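Local coordinates for succinate-semialdehyde dehydrogenase (Streptococcus pyogenes MGAS1882, PDB 4OGD), which probably oxidises succinic semialdehyde to succinate, using NADP+ as the cofactor, as a member of the aldehyde dehydrogenase family, at residues 84-88 with 133-139; 74-80 with 256-260; 100-104 with 439-443. One frame throughout, in Å; residues are numbered along the deposited sequence.

Contact 1 of 3, residues 84-88 with 133-139; sequences EVDLC and FPYYQIM
A glutamate on one helix receives the chain where a second helix is starting. Residues 84-88 are a turn of helix 78-103, with C88 N bonded to E84 O at 3.0 Å; the closest CA pair across the segments is C88-Y136, 5.6 Å. E84 extends (chi1 and chi2 t) so that its carboxylate lies beside the backbone of 133-136. F133, at phi/psi -137/79, brings its C to 3.0 Å from E84 OE2, and P134 packs with CD 3.6 Å from the same oxygen. The next two amides converge on it: Y135 N and Y136 N each donate to E84 OE2 at 2.8 Å, the second almost straight (171°). Y135 CB also touches C88 SG (3.8 Å), while its hydroxyl bonds S166. Y136 (chi1 t) sets CE1 3.5 Å from L87 CD2. One turn further, M139 (chi1 t) puts CB 3.9 Å from C88 SG and CG 3.7 Å from C88 O. A buried carboxylate shared by consecutive amides thus fixes the exit of the Asn-Phe-Pro segment familiar in aldehyde dehydrogenases. Helix 45-61 covers C88 and M139, helix 63-74 touches E84 and P134, and helix 161-173 backs Y135 and M139.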
loop_
_atom_site.group_PDB
_atom_site.type_symbol
_atom_site.label_atom_id
_atom_site.label_comp_id
_atom_site.label_asym_id
_atom_site.label_seq_id
_atom_site.Cartn_x
_atom_site.Cartn_y
_atom_site.Cartn_z
ATOM N N GLU A 84 -25.273 -13.063 -2.780
ATOM C CA GLU A 84 -23.860 -12.994 -2.407
ATOM C C GLU A 84 -23.096 -14.182 -2.982
ATOM O O GLU A 84 -21.981 -14.030 -3.490
ATOM C CB GLU A 84 -23.674 -12.926 -0.891
ATOM C CG GLU A 84 -22.206 -12.797 -0.474
ATOM C CD GLU A 84 -22.023 -12.468 0.993
ATOM O OE1 GLU A 84 -23.006 -12.072 1.662
ATOM O OE2 GLU A 84 -20.881 -12.605 1.480
ATOM N N VAL A 85 -23.690 -15.369 -2.901
ATOM C CA VAL A 85 -23.082 -16.536 -3.538
ATOM C C VAL A 85 -22.894 -16.293 -5.027
ATOM O O VAL A 85 -21.818 -16.563 -5.567
ATOM C CB VAL A 85 -23.913 -17.810 -3.349
ATOM C CG1 VAL A 85 -23.312 -18.943 -4.179
ATOM C CG2 VAL A 85 -23.959 -18.188 -1.886
ATOM N N ASP A 86 -23.934 -15.781 -5.685
ATOM C CA ASP A 86 -23.879 -15.518 -7.123
ATOM C C ASP A 86 -22.688 -14.635 -7.497
ATOM O O ASP A 86 -21.987 -14.903 -8.480
ATOM C CB ASP A 86 -25.170 -14.857 -7.621
ATOM C CG ASP A 86 -26.373 -15.784 -7.577
ATOM O OD1 ASP A 86 -26.201 -17.012 -7.415
ATOM O OD2 ASP A 86 -27.512 -15.268 -7.710
ATOM N N LEU A 87 -22.460 -13.587 -6.707
ATOM C CA LEU A 87 -21.358 -12.669 -6.964
ATOM C C LEU A 87 -20.007 -13.344 -6.719
ATOM O O LEU A 87 -19.045 -13.099 -7.450
ATOM C CB LEU A 87 -21.508 -11.399 -6.119
ATOM C CG LEU A 87 -20.446 -10.329 -6.362
ATOM C CD1 LEU A 87 -20.295 -10.048 -7.854
ATOM C CD2 LEU A 87 -20.806 -9.050 -5.604
ATOM N N CYS A 88 -19.939 -14.201 -5.702
ATOM C CA CYS A 88 -18.715 -14.951 -5.419
ATOM C C CYS A 88 -18.359 -15.862 -6.588
ATOM O O CYS A 88 -17.187 -15.979 -6.945
ATOM C CB CYS A 88 -18.868 -15.789 -4.154
ATOM S SG CYS A 88 -18.815 -14.814 -2.639
ATOM N N PHE A 133 -20.623 -9.429 4.930
ATOM C CA PHE A 133 -20.655 -10.198 3.687
ATOM C C PHE A 133 -19.626 -11.320 3.845
ATOM O O PHE A 133 -18.509 -11.234 3.330
ATOM C CB PHE A 133 -20.335 -9.319 2.465
ATOM C CG PHE A 133 -21.361 -8.253 2.193
ATOM C CD1 PHE A 133 -22.414 -8.485 1.317
ATOM C CD2 PHE A 133 -21.268 -7.010 2.818
ATOM C CE1 PHE A 133 -23.367 -7.492 1.068
ATOM C CE2 PHE A 133 -22.208 -6.015 2.572
ATOM C CZ PHE A 133 -23.260 -6.259 1.699
ATOM N N PRO A 134 -20.002 -12.376 4.579
ATOM C CA PRO A 134 -19.059 -13.403 5.050
ATOM C C PRO A 134 -18.340 -14.151 3.927
ATOM O O PRO A 134 -17.225 -14.621 4.137
ATOM C CB PRO A 134 -19.950 -14.379 5.829
ATOM C CG PRO A 134 -21.185 -13.622 6.149
ATOM C CD PRO A 134 -21.385 -12.669 4.996
ATOM N N TYR A 135 -18.968 -14.267 2.762
ATOM C CA TYR A 135 -18.337 -14.961 1.641
ATOM C C TYR A 135 -17.684 -14.011 0.642
ATOM O O TYR A 135 -16.534 -14.222 0.240
ATOM C CB TYR A 135 -19.333 -15.912 0.947
ATOM C CG TYR A 135 -19.124 -17.343 1.381
ATOM C CD1 TYR A 135 -19.184 -17.687 2.718
ATOM C CD2 TYR A 135 -18.826 -18.346 0.456
ATOM C CE1 TYR A 135 -18.966 -18.984 3.134
ATOM C CE2 TYR A 135 -18.608 -19.658 0.868
ATOM C CZ TYR A 135 -18.676 -19.964 2.212
ATOM O OH TYR A 135 -18.452 -21.258 2.649
ATOM N N TYR A 136 -18.427 -12.987 0.232
ATOM C CA TYR A 136 -17.950 -12.000 -0.730
ATOM C C TYR A 136 -16.659 -11.331 -0.286
ATOM O O TYR A 136 -15.749 -11.166 -1.098
ATOM C CB TYR A 136 -19.067 -10.986 -1.010
ATOM C CG TYR A 136 -18.664 -9.667 -1.634
ATOM C CD1 TYR A 136 -18.373 -9.565 -2.996
ATOM C CD2 TYR A 136 -18.642 -8.513 -0.874
ATOM C CE1 TYR A 136 -18.039 -8.334 -3.571
ATOM C CE2 TYR A 136 -18.307 -7.294 -1.432
ATOM C CZ TYR A 136 -18.010 -7.208 -2.777
ATOM O OH TYR A 136 -17.675 -5.983 -3.322
ATOM N N GLN A 137 -16.550 -10.984 0.997
ATOM C CA GLN A 137 -15.325 -10.327 1.454
ATOM C C GLN A 137 -14.126 -11.282 1.443
ATOM O O GLN A 137 -12.986 -10.842 1.269
ATOM C CB GLN A 137 -15.469 -9.677 2.839
ATOM C CG GLN A 137 -16.621 -8.699 3.013
ATOM C CD GLN A 137 -16.613 -7.523 2.068
ATOM O OE1 GLN A 137 -15.603 -7.206 1.432
ATOM N NE2 GLN A 137 -17.754 -6.846 1.980
ATOM N N ILE A 138 -14.360 -12.582 1.622
ATOM C CA ILE A 138 -13.264 -13.540 1.450
ATOM C C ILE A 138 -12.897 -13.666 -0.022
ATOM O O ILE A 138 -11.722 -13.589 -0.393
ATOM C CB ILE A 138 -13.606 -14.953 1.969
ATOM C CG1 ILE A 138 -14.002 -14.924 3.446
ATOM C CG2 ILE A 138 -12.404 -15.874 1.787
ATOM C CD1 ILE A 138 -14.537 -16.279 3.940
ATOM N N MET A 139 -13.901 -13.853 -0.868
ATOM C CA MET A 139 -13.643 -14.147 -2.273
ATOM C C MET A 139 -12.894 -13.005 -2.958
ATOM O O MET A 139 -12.046 -13.244 -3.826
ATOM C CB MET A 139 -14.947 -14.475 -3.020
ATOM C CG MET A 139 -14.707 -15.033 -4.430
ATOM S SD MET A 139 -13.849 -16.616 -4.396
ATOM C CE MET A 139 -15.268 -17.685 -4.175
#

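Contact 2 of 3, residues 74-80 with 256-260; sequences MGKLFTE and LYNAG
Here the turn between helices 63-74 and 78-103 meets the loop that follows helix 244-256, with K76 and N258 nearest in register (CA-CA 6.0 Å). Backbone: G75 leaves helix 63-74 with positive phi (94/-7), where a CB would be jammed against the preceding carbonyl; K76 is extended (-67/154), and L77 (-50/135) holds the N-cap position of helix 78-103. Opposite, Y257 (-58/136) breaks from its helix, and N258, A259 and G260 all have positive phi, with G260 N bonded to Y257 O at 3.0 Å. Hydrogen bonding: E80 (chi1 m, chi2 t) reaches across, and N258 N donates to E80 OE2 at 2.8 Å and 172°, so an acidic side chain holds a main-chain amide of the irregular turn after helix 244-256. Within 74-80, K76 N gives a weak bond to M74 SD (3.6 Å). Ring contact: Y257 (chi1 t) offers one face to the E80 carboxylate, CD lying above it and OE2 3.4 Å from Y257 CD2. Packing: K76 CB sits 3.4 Å from N258 OD1, and M74 CE 4.0 Å from the same atom. Outside the pair, K76 NZ forms a salt bridge with E84, and both K76 NZ and N258 ND2 donate to N132 O. The loop 256-260 leads directly into the Gly-Gln-Val-Cys segment which, as in other aldehyde dehydrogenases, probably carries the nucleophilic cysteine, so this clasp joins the N-terminal helices to the approach of that catalytic loop.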
loop_
_atom_site.group_PDB
_atom_site.type_symbol
_atom_site.label_atom_id
_atom_site.label_comp_id
_atom_site.label_asym_id
_atom_site.label_seq_id
_atom_site.Cartn_x
_atom_site.Cartn_y
_atom_site.Cartn_z
ATOM N N MET A 74 -25.232 -14.808 10.512
ATOM C CA MET A 74 -25.293 -13.372 10.764
ATOM C C MET A 74 -26.624 -12.700 10.445
ATOM O O MET A 74 -26.745 -11.480 10.563
ATOM C CB MET A 74 -24.107 -12.656 10.096
ATOM C CG MET A 74 -23.884 -12.991 8.629
ATOM S SD MET A 74 -25.145 -12.323 7.546
ATOM C CE MET A 74 -24.940 -10.563 7.867
ATOM N N GLY A 75 -27.618 -13.491 10.046
ATOM C CA GLY A 75 -28.992 -13.017 9.983
ATOM C C GLY A 75 -29.538 -12.472 8.680
ATOM O O GLY A 75 -30.730 -12.165 8.613
ATOM N N LYS A 76 -28.701 -12.317 7.654
ATOM C CA LYS A 76 -29.170 -11.641 6.448
ATOM C C LYS A 76 -30.234 -12.444 5.729
ATOM O O LYS A 76 -30.288 -13.668 5.857
ATOM C CB LYS A 76 -28.031 -11.289 5.485
ATOM C CG LYS A 76 -27.358 -12.463 4.791
ATOM C CD LYS A 76 -26.418 -11.955 3.691
ATOM C CE LYS A 76 -25.306 -11.052 4.240
ATOM N NZ LYS A 76 -24.564 -10.327 3.151
ATOM N N LEU A 77 -31.078 -11.742 4.981
ATOM C CA LEU A 77 -32.108 -12.386 4.172
ATOM C C LEU A 77 -31.487 -13.498 3.331
ATOM O O LEU A 77 -30.409 -13.330 2.759
ATOM C CB LEU A 77 -32.771 -11.362 3.257
ATOM C CG LEU A 77 -33.481 -10.185 3.920
ATOM C CD1 LEU A 77 -34.130 -9.316 2.853
ATOM C CD2 LEU A 77 -34.495 -10.658 4.949
ATOM N N PHE A 78 -32.141 -14.652 3.299
ATOM C CA PHE A 78 -31.675 -15.774 2.492
ATOM C C PHE A 78 -31.507 -15.379 1.023
ATOM O O PHE A 78 -30.567 -15.818 0.363
ATOM C CB PHE A 78 -32.664 -16.936 2.626
ATOM C CG PHE A 78 -32.325 -18.147 1.793
ATOM C CD1 PHE A 78 -31.287 -18.999 2.160
ATOM C CD2 PHE A 78 -33.077 -18.458 0.668
ATOM C CE1 PHE A 78 -30.990 -20.134 1.409
ATOM C CE2 PHE A 78 -32.785 -19.595 -0.093
ATOM C CZ PHE A 78 -31.742 -20.429 0.279
ATOM N N THR A 79 -32.416 -14.553 0.516
ATOM C CA THR A 79 -32.331 -14.096 -0.873
ATOM C C THR A 79 -31.083 -13.250 -1.103
ATOM O O THR A 79 -30.443 -13.359 -2.155
ATOM C CB THR A 79 -33.585 -13.313 -1.321
ATOM O OG1 THR A 79 -33.854 -12.257 -0.388
ATOM C CG2 THR A 79 -34.792 -14.243 -1.401
ATOM N N GLU A 80 -30.741 -12.408 -0.127
ATOM C CA GLU A 80 -29.520 -11.607 -0.222
ATOM C C GLU A 80 -28.296 -12.507 -0.189
ATOM O O GLU A 80 -27.316 -12.266 -0.903
ATOM C CB GLU A 80 -29.432 -10.593 0.923
ATOM C CG GLU A 80 -30.315 -9.365 0.757
ATOM C CD GLU A 80 -30.138 -8.362 1.885
ATOM O OE1 GLU A 80 -29.214 -8.547 2.706
ATOM O OE2 GLU A 80 -30.925 -7.392 1.949
ATOM N N LEU A 256 -31.665 0.082 3.058
ATOM C CA LEU A 256 -32.173 -1.041 3.843
ATOM C C LEU A 256 -31.685 -2.432 3.425
ATOM O O LEU A 256 -31.934 -3.408 4.125
ATOM C CB LEU A 256 -33.706 -1.006 3.900
ATOM C CG LEU A 256 -34.289 0.267 4.520
ATOM C CD1 LEU A 256 -35.795 0.181 4.535
ATOM C CD2 LEU A 256 -33.778 0.451 5.934
ATOM N N TYR A 257 -30.985 -2.521 2.302
ATOM C CA TYR A 257 -30.343 -3.779 1.926
ATOM C C TYR A 257 -29.383 -4.191 3.038
ATOM O O TYR A 257 -28.643 -3.350 3.575
ATOM C CB TYR A 257 -29.604 -3.600 0.604
ATOM C CG TYR A 257 -28.763 -4.776 0.184
ATOM C CD1 TYR A 257 -27.423 -4.849 0.545
ATOM C CD2 TYR A 257 -29.294 -5.790 -0.601
ATOM C CE1 TYR A 257 -26.642 -5.902 0.167
ATOM C CE2 TYR A 257 -28.504 -6.864 -0.995
ATOM C CZ TYR A 257 -27.180 -6.907 -0.600
ATOM O OH TYR A 257 -26.361 -7.953 -0.957
ATOM N N ASN A 258 -29.412 -5.472 3.396
ATOM C CA ASN A 258 -28.605 -6.015 4.495
ATOM C C ASN A 258 -28.858 -5.268 5.804
ATOM O O ASN A 258 -27.957 -5.108 6.629
ATOM C CB ASN A 258 -27.108 -6.036 4.132
ATOM C CG ASN A 258 -26.327 -7.117 4.879
ATOM O OD1 ASN A 258 -26.889 -8.109 5.352
ATOM N ND2 ASN A 258 -25.011 -6.937 4.966
ATOM N N ALA A 259 -30.101 -4.801 5.960
ATOM C CA ALA A 259 -30.538 -4.002 7.106
ATOM C C ALA A 259 -29.649 -2.791 7.364
ATOM O O ALA A 259 -29.506 -2.342 8.503
ATOM C CB ALA A 259 -30.669 -4.880 8.377
ATOM N N GLY A 260 -29.054 -2.262 6.300
ATOM C CA GLY A 260 -28.227 -1.069 6.405
ATOM C C GLY A 260 -26.806 -1.339 6.856
ATOM O O GLY A 260 -26.018 -0.405 7.006
#

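Contact 3 of 3, residues 100-104 with 439-443; sequences DEFLM and SELGF
The C-terminal end of helix 78-103 packs against the loop before strand 448-455 through an aromatic pair, F102 from the helix and F443 from the loop; the closest CA pair is F102-E440, 6.9 Å. F102 (chi1 m, chi2 near 0°) points its CA-CB bond at the loop. The aliphatic part of E440 (chi1 and chi2 t) lies over one face of its ring, E440 CG 3.6 Å from the F102 ring centroid in a CH-pi contact. F443 (chi1 t) receives F102 CB over its own face, 3.8 Å from that ring centroid, so the two rings meet obliquely, centroids 5.4 Å apart and planes at 56°. L103 CD2 reaches the edge of F443, 3.8 Å from its CZ. A water bridges the segments, donating to F102 O and to E440 OE2, both 2.8 Å from its oxygen. The loop is shaped by an ST turn, L441 N to S439 OG at 3.1 Å, and by F443 N bonding E440 O at 3.0 Å. Y95, on the same helix, touches F102 and F443 and bonds S439 O. Helix 136-148 lies under L103 and F443 through I147, helix 45-61 touches L103 at L45, and L441 packs on Y117 of the second subunit.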
loop_
_atom_site.group_PDB
_atom_site.type_symbol
_atom_site.label_atom_id
_atom_site.label_comp_id
_atom_site.label_asym_id
_atom_site.label_seq_id
_atom_site.Cartn_x
_atom_site.Cartn_y
_atom_site.Cartn_z
ATOM N N ASP A 100 -4.125 -15.303 -17.091
ATOM C CA ASP A 100 -3.012 -15.159 -18.029
ATOM C C ASP A 100 -2.722 -13.697 -18.367
ATOM O O ASP A 100 -1.564 -13.273 -18.381
ATOM C CB ASP A 100 -3.264 -15.955 -19.313
ATOM C CG ASP A 100 -3.333 -17.448 -19.073
ATOM O OD1 ASP A 100 -2.777 -17.925 -18.064
ATOM O OD2 ASP A 100 -3.949 -18.150 -19.906
ATOM N N GLU A 101 -3.775 -12.931 -18.630
ATOM C CA GLU A 101 -3.630 -11.516 -18.952
ATOM C C GLU A 101 -3.049 -10.729 -17.774
ATOM O O GLU A 101 -2.183 -9.863 -17.942
ATOM C CB GLU A 101 -4.986 -10.921 -19.344
ATOM C CG GLU A 101 -4.925 -9.410 -19.568
ATOM C CD GLU A 101 -6.290 -8.787 -19.789
ATOM O OE1 GLU A 101 -7.215 -9.508 -20.215
ATOM O OE2 GLU A 101 -6.438 -7.576 -19.525
ATOM N N PHE A 102 -3.535 -11.032 -16.578
ATOM C CA PHE A 102 -3.132 -10.282 -15.389
ATOM C C PHE A 102 -1.721 -10.636 -14.921
ATOM O O PHE A 102 -1.090 -9.854 -14.209
ATOM C CB PHE A 102 -4.127 -10.501 -14.249
ATOM C CG PHE A 102 -5.442 -9.782 -14.427
ATOM C CD1 PHE A 102 -5.697 -9.005 -15.558
ATOM C CD2 PHE A 102 -6.418 -9.876 -13.446
ATOM C CE1 PHE A 102 -6.909 -8.345 -15.704
ATOM C CE2 PHE A 102 -7.630 -9.213 -13.579
ATOM C CZ PHE A 102 -7.875 -8.447 -14.713
ATOM N N LEU A 103 -1.235 -11.814 -15.310
ATOM C CA LEU A 103 0.096 -12.279 -14.901
ATOM C C LEU A 103 1.178 -12.047 -15.953
ATOM O O LEU A 103 2.357 -12.313 -15.707
ATOM C CB LEU A 103 0.041 -13.766 -14.556
ATOM C CG LEU A 103 -0.576 -14.116 -13.207
ATOM C CD1 LEU A 103 -0.861 -15.605 -13.105
ATOM C CD2 LEU A 103 0.374 -13.675 -12.101
ATOM N N MET A 104 0.778 -11.561 -17.124
ATOM C CA MET A 104 1.725 -11.321 -18.211
ATOM C C MET A 104 2.850 -10.364 -17.807
ATOM O O MET A 104 2.629 -9.408 -17.060
ATOM C CB MET A 104 0.979 -10.750 -19.414
ATOM C CG MET A 104 1.721 -10.862 -20.732
ATOM S SD MET A 104 0.741 -10.175 -22.081
ATOM C CE MET A 104 -0.836 -9.923 -21.280
ATOM N N SER A 439 -11.431 -5.909 -9.902
ATOM C CA SER A 439 -10.788 -5.436 -11.142
ATOM C C SER A 439 -9.320 -5.852 -11.202
ATOM O O SER A 439 -8.860 -6.663 -10.392
ATOM C CB SER A 439 -10.942 -3.915 -11.336
ATOM O OG SER A 439 -9.965 -3.175 -10.612
ATOM N N GLU A 440 -8.568 -5.313 -12.156
ATOM C CA GLU A 440 -7.148 -5.633 -12.200
ATOM C C GLU A 440 -6.402 -4.900 -11.088
ATOM O O GLU A 440 -5.337 -5.341 -10.668
ATOM C CB GLU A 440 -6.524 -5.325 -13.565
ATOM C CG GLU A 440 -5.119 -5.943 -13.709
ATOM C CD GLU A 440 -4.531 -5.789 -15.100
ATOM O OE1 GLU A 440 -5.167 -5.134 -15.953
ATOM O OE2 GLU A 440 -3.426 -6.333 -15.335
ATOM N N LEU A 441 -6.960 -3.788 -10.614
ATOM C CA LEU A 441 -6.332 -3.065 -9.507
ATOM C C LEU A 441 -6.251 -3.950 -8.269
ATOM O O LEU A 441 -5.296 -3.876 -7.497
ATOM C CB LEU A 441 -7.089 -1.773 -9.184
ATOM C CG LEU A 441 -7.108 -0.699 -10.272
ATOM C CD1 LEU A 441 -7.795 0.578 -9.780
ATOM C CD2 LEU A 441 -5.694 -0.386 -10.766
ATOM N N GLY A 442 -7.255 -4.798 -8.087
ATOM C CA GLY A 442 -7.285 -5.690 -6.940
ATOM C C GLY A 442 -6.480 -6.969 -7.125
ATOM O O GLY A 442 -6.516 -7.858 -6.268
ATOM N N PHE A 443 -5.760 -7.073 -8.238
ATOM C CA PHE A 443 -4.926 -8.241 -8.482
ATOM C C PHE A 443 -3.494 -8.057 -7.968
ATOM O O PHE A 443 -2.837 -9.033 -7.603
ATOM C CB PHE A 443 -4.910 -8.589 -9.979
ATOM C CG PHE A 443 -4.208 -9.872 -10.292
ATOM C CD1 PHE A 443 -4.834 -11.085 -10.052
ATOM C CD2 PHE A 443 -2.925 -9.866 -10.814
ATOM C CE1 PHE A 443 -4.198 -12.273 -10.329
ATOM C CE2 PHE A 443 -2.270 -11.055 -11.096
ATOM C CZ PHE A 443 -2.912 -12.260 -10.851
HETATM O O HOH W 1 -2.061 -7.485 -13.200
#

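Helix 78-103 supplies a segment to all three contacts, its first turn serving contact 2, the next ones contact 1 and its last contact 3. Contacts 1 and 2 (centres 13 Å apart) touch directly: E84 OE1 and K76 NZ form a salt bridge at 2.8 Å, F133 CD1 packs 3.4 Å from K76 NZ, and F133 CE1 lies 3.6 Å from Y257 OH. Together they tie the Asn-Phe-Pro segment to the loop entering the probable cysteine-bearing segment, with N132 O accepting from K76 and N258. Contact 3 stands apart, about 20 Å between centres from contact 1 and 31 Å from contact 2, across the chain's centre from the latter and nearer the second subunit.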